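Local coordinates for protein cytochrome P450 (Bacillus megaterium, PDB 5L92) that binds heme and the steroid corticosterone, and probably acts as a cytochrome P450 monooxygenase that inserts oxygen into such substrates, at residues Ile85-Asp88 and Pro89-Ala93; Asp53-Lys56 and Glu57-Gln61. One frame throughout, in Å; residues are numbered along the deposited sequence.

Contact 1: Ile85-Asp88 and Pro89-Ala93. With HEM (protoporphyrin IX containing Fe), chain C.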
# COMPACT_ATOMS: atom_id res chain seq x y z
N ILE A 85 5.28 11.30 3.42
CA ILE A 85 5.00 10.98 2.03
C ILE A 85 4.80 12.21 1.16
O ILE A 85 4.87 12.09 -0.08
CB ILE A 85 3.77 10.04 1.94
CG1 ILE A 85 3.70 9.39 0.56
CG2 ILE A 85 2.47 10.79 2.25
CD1 ILE A 85 2.87 8.10 0.51
N ASN A 86 4.58 13.39 1.76
CA ASN A 86 4.22 14.61 1.04
C ASN A 86 5.21 15.75 1.27
O ASN A 86 4.87 16.91 1.01
CB ASN A 86 2.82 15.08 1.44
CG ASN A 86 1.73 14.13 1.00
OD1 ASN A 86 1.74 13.64 -0.14
ND2 ASN A 86 0.79 13.83 1.91
N ILE A 87 6.44 15.47 1.70
CA ILE A 87 7.42 16.52 1.91
C ILE A 87 8.71 16.17 1.19
O ILE A 87 9.06 15.00 1.02
CB ILE A 87 7.66 16.77 3.41
CG1 ILE A 87 8.05 15.47 4.10
CG2 ILE A 87 6.38 17.36 4.03
CD1 ILE A 87 8.50 15.63 5.55
N ASP A 88 9.40 17.21 0.74
CA ASP A 88 10.63 17.16 -0.03
C ASP A 88 11.82 17.38 0.88
O ASP A 88 11.68 17.81 2.02
CB ASP A 88 10.62 18.24 -1.13
CG ASP A 88 9.79 17.85 -2.35
OD1 ASP A 88 9.51 16.64 -2.54
OD2 ASP A 88 9.44 18.75 -3.14
N PRO A 89 13.04 17.13 0.38
CA PRO A 89 14.21 17.48 1.18
C PRO A 89 14.32 19.01 1.34
O PRO A 89 13.79 19.75 0.49
CB PRO A 89 15.38 16.94 0.35
CG PRO A 89 14.78 16.02 -0.66
CD PRO A 89 13.41 16.53 -0.91
N PRO A 90 15.01 19.48 2.39
CA PRO A 90 15.72 18.78 3.48
C PRO A 90 14.83 18.35 4.66
O PRO A 90 15.29 17.59 5.50
CB PRO A 90 16.74 19.83 3.94
CG PRO A 90 16.08 21.13 3.67
CD PRO A 90 15.30 20.93 2.40
N LYS A 91 13.59 18.84 4.71
CA LYS A 91 12.65 18.45 5.75
C LYS A 91 12.36 16.94 5.75
O LYS A 91 12.08 16.35 6.81
CB LYS A 91 11.37 19.26 5.56
CG LYS A 91 10.27 19.14 6.62
CD LYS A 91 10.78 19.47 8.03
CE LYS A 91 9.62 19.75 9.01
NZ LYS A 91 10.04 19.78 10.45
N HIS A 92 12.41 16.28 4.58
CA HIS A 92 12.07 14.86 4.56
C HIS A 92 13.06 14.05 5.38
O HIS A 92 12.67 13.19 6.18
CB HIS A 92 12.03 14.29 3.14
CG HIS A 92 11.82 12.81 3.13
ND1 HIS A 92 12.86 11.91 3.07
CD2 HIS A 92 10.69 12.07 3.25
CE1 HIS A 92 12.38 10.68 3.11
NE2 HIS A 92 11.07 10.74 3.21
N ALA A 93 14.35 14.31 5.19
CA ALA A 93 15.38 13.51 5.86
C ALA A 93 15.31 13.68 7.37
O ALA A 93 15.43 12.70 8.11
CB ALA A 93 16.76 13.91 5.34
CHA HEM C . 5.67 4.82 1.40
CHB HEM C . 3.81 0.82 -0.72
CHC HEM C . 2.87 -1.12 3.58
CHD HEM C . 4.26 3.04 5.62
C1A HEM C . 5.29 3.87 0.46
C2A HEM C . 5.51 3.96 -0.96
C3A HEM C . 4.99 2.87 -1.54
C4A HEM C . 4.44 2.03 -0.50
CMA HEM C . 4.99 2.55 -3.05
CAA HEM C . 6.21 5.13 -1.70
CBA HEM C . 5.39 6.42 -1.66
CGA HEM C . 5.90 7.45 -2.64
O1A HEM C . 7.03 7.35 -3.12
O2A HEM C . 5.16 8.39 -2.97
C1B HEM C . 3.43 -0.09 0.24
C2B HEM C . 3.00 -1.47 0.02
C3B HEM C . 2.73 -1.98 1.24
C4B HEM C . 2.97 -0.95 2.23
CMB HEM C . 2.92 -2.17 -1.35
CAB HEM C . 2.28 -3.41 1.64
CBB HEM C . 2.51 -4.49 0.88
C1C HEM C . 3.17 -0.16 4.51
C2C HEM C . 2.95 -0.26 5.93
C3C HEM C . 3.35 0.87 6.48
C4C HEM C . 3.80 1.76 5.45
CMC HEM C . 2.40 -1.48 6.71
CAC HEM C . 3.23 1.13 7.99
CBC HEM C . 4.32 1.42 8.70
C1D HEM C . 4.76 3.89 4.67
C2D HEM C . 5.26 5.22 4.93
C3D HEM C . 5.67 5.74 3.76
C4D HEM C . 5.41 4.73 2.74
CMD HEM C . 5.27 5.86 6.35
CAD HEM C . 6.29 7.13 3.48
CBD HEM C . 7.83 7.06 3.50
CGD HEM C . 8.51 8.35 3.09
O1D HEM C . 9.70 8.56 3.43
O2D HEM C . 7.90 9.20 2.39
NA HEM C . 4.63 2.67 0.74
NB HEM C . 3.37 0.18 1.59
NC HEM C . 3.68 1.10 4.25
ND HEM C . 4.84 3.65 3.32
FE HEM C . 4.21 1.85 2.52

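Contact 2: Asp53-Lys56 and Glu57-Gln61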
# COMPACT_ATOMS: atom_id res chain seq x y z
N ASP A 53 12.66 2.21 -16.70
CA ASP A 53 13.71 3.21 -16.52
C ASP A 53 13.09 4.56 -16.24
O ASP A 53 13.65 5.34 -15.46
CB ASP A 53 14.59 3.26 -17.78
CG ASP A 53 15.81 4.17 -17.62
OD1 ASP A 53 16.72 3.81 -16.84
OD2 ASP A 53 15.84 5.25 -18.26
N GLY A 54 11.94 4.83 -16.84
CA GLY A 54 11.22 6.07 -16.57
C GLY A 54 10.67 6.12 -15.15
O GLY A 54 10.81 7.14 -14.45
N VAL A 55 10.02 5.04 -14.72
CA VAL A 55 9.50 5.01 -13.35
C VAL A 55 10.65 5.19 -12.36
O VAL A 55 10.57 6.00 -11.43
CB VAL A 55 8.72 3.70 -13.09
CG1 VAL A 55 8.41 3.54 -11.61
CG2 VAL A 55 7.42 3.66 -13.90
N LYS A 56 11.75 4.46 -12.58
CA LYS A 56 12.92 4.57 -11.72
C LYS A 56 13.44 6.01 -11.67
O LYS A 56 13.73 6.52 -10.59
CB LYS A 56 14.02 3.64 -12.23
CG LYS A 56 15.35 3.77 -11.47
CD LYS A 56 16.35 2.65 -11.82
CE LYS A 56 17.10 2.94 -13.13
NZ LYS A 56 18.16 3.96 -12.89
N GLU A 57 13.59 6.66 -12.84
CA GLU A 57 14.14 8.00 -12.89
C GLU A 57 13.24 9.01 -12.18
O GLU A 57 13.73 9.87 -11.44
CB GLU A 57 14.36 8.40 -14.34
CG GLU A 57 15.20 9.63 -14.54
CD GLU A 57 15.80 9.69 -15.95
OE1 GLU A 57 15.32 8.95 -16.84
OE2 GLU A 57 16.76 10.46 -16.15
N VAL A 58 11.93 8.91 -12.40
CA VAL A 58 11.00 9.83 -11.76
C VAL A 58 11.09 9.72 -10.25
O VAL A 58 11.09 10.74 -9.55
CB VAL A 58 9.56 9.59 -12.25
CG1 VAL A 58 8.53 10.26 -11.28
CG2 VAL A 58 9.41 10.12 -13.70
N LEU A 59 11.14 8.48 -9.73
CA LEU A 59 11.18 8.28 -8.28
C LEU A 59 12.55 8.57 -7.67
O LEU A 59 12.61 8.95 -6.50
CB LEU A 59 10.73 6.86 -7.91
CG LEU A 59 9.29 6.48 -8.17
CD1 LEU A 59 9.05 5.05 -7.73
CD2 LEU A 59 8.30 7.44 -7.49
N GLU A 60 13.65 8.40 -8.40
CA GLU A 60 14.95 8.74 -7.82
C GLU A 60 15.20 10.25 -7.83
O GLU A 60 15.87 10.77 -6.93
CB GLU A 60 16.09 8.05 -8.57
CG GLU A 60 16.35 6.64 -8.08
CD GLU A 60 17.31 5.87 -8.97
OE1 GLU A 60 17.93 6.47 -9.89
OE2 GLU A 60 17.46 4.65 -8.76
N GLN A 61 14.69 10.96 -8.83
CA GLN A 61 15.04 12.37 -8.98
C GLN A 61 14.08 13.25 -8.17
O GLN A 61 13.23 13.98 -8.70
CB GLN A 61 15.08 12.74 -10.45
CG GLN A 61 16.24 12.10 -11.19
CD GLN A 61 16.54 12.82 -12.47
OE1 GLN A 61 15.84 12.67 -13.46
NE2 GLN A 61 17.58 13.65 -12.44

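Contact 1: Ile85-Asp88 and Pro89-Ala93
Ile87 and Asp88 meet Lys91 and His92 where a loop turns into helix 91-97, and Ile85, late in that loop, rests against the heme. Its CG1 branch lies anti to the backbone N (chi1 -164°), which carries CD1 to 3.7 Å from HEM CBA, a methylene of one propionate arm. A branched aliphatic residue suits this place because its side chain offers only carbon to that arm, while Ile85 CA comes within 3.4 Å of HEM O2D on the other propionate. Asn86 turns from the heme, its ND2 donating to the carbonyl of Leu80. Ile87 reaches forward round the turn: its CD1 packs 3.8 Å from His92 CA and touches the CG methylene of Lys91, using the apolar foot of the lysine while its amine leads away toward a long, weak ion pair with Glu231. Asp88 closes the turn through its backbone, O accepting from His92 N at 3.1 Å; the bond is bent, with the donor well above the carbonyl plane. Its carboxylate is held by Ser66 OG and Ser67 N. Pro89 and Pro90, the latter after a cis peptide bond, stiffen the chain between these partners and bring no N-H to be satisfied. His92 swings CG away from its own N (chi1 174°), and the ring reaches that second propionate, where NE2 donates to HEM O1D at 2.6 Å and a nearly straight 169°. HEM CGD lies in the plane of the ring, at its edge, while His350 packs edge-to-face with it. This is the entry to the C helix of the P450 fold, whose His92 and Arg96, one turn apart, both hydrogen-bond the heme. With Arg294 and His350 bonding it too, the propionate charge is probably well compensated, and the turn that holds His92 is likely to contribute to positioning the cofactor.

Contact 2: Asp53-Lys56 and Glu57-Gln61
Val58 N donates to Gly54 O at 2.9 Å and nearly straight, one of four successive i to i+4 bonds that bind Asp53-Lys56 to Glu57-Glu60. Buried Gly54 contributes its backbone carbonyl, and Val58 CG2 packs 3.4 Å from the same Gly54 oxygen. Val55 and Leu59 are one turn apart on the buried side, Val55 CG1 to Leu59 CD1 at 4.2 Å; Leu59 also touches Arg294, which hydrogen-bonds the heme, and Val55 touches Met317 and Ala320. The polar side has a different character. Lys56 bends at its third and fourth torsions (chi3 82°, chi4 77°), bringing NZ to 3.9 Å from Glu60 OE1, a long salt bridge, while its CG methylene lies 3.5 Å from Glu60 OE2. That second oxygen has a stronger partner in Arg347, so the glutamate is shared between two cations. Replacing Glu60 by an alanine would probably leave Arg347 and Lys56 without their common carboxylate and free the lysine chain to swing. Asp53 OD2 and Glu57 OE1 approach to 4.0 Å with their planes 64° apart, a like-charge pair likely to cost something, though both residues are partly exposed and water may screen it. Buried aliphatics on one side and charges on the other are the pattern of an amphipathic alpha-helix, here the short B helix of the P450 fold.

Contact 2 comes first along the chain, on helix 52-60; strand 65-66 and a long loop follow before contact 1 opens the way into helix 91-97. Their centres are about 17 Å apart and their nearest atoms about 8 Å. Contact 1 binds the heme directly, and contact 2 comes near it through Leu59, about 5 Å away at the nearest atoms. Strand 65-66 is an edge of the mixed sheet, and its Ser66 takes the carboxylate of Asp88. Next to it runs strand 294-296, whose Arg294 binds the heme and touches Leu59. Arg347 and His350, shortly before the axial ligand Cys352, meet contacts 2 and 1 respectively; both helices lie close to the same cofactor site.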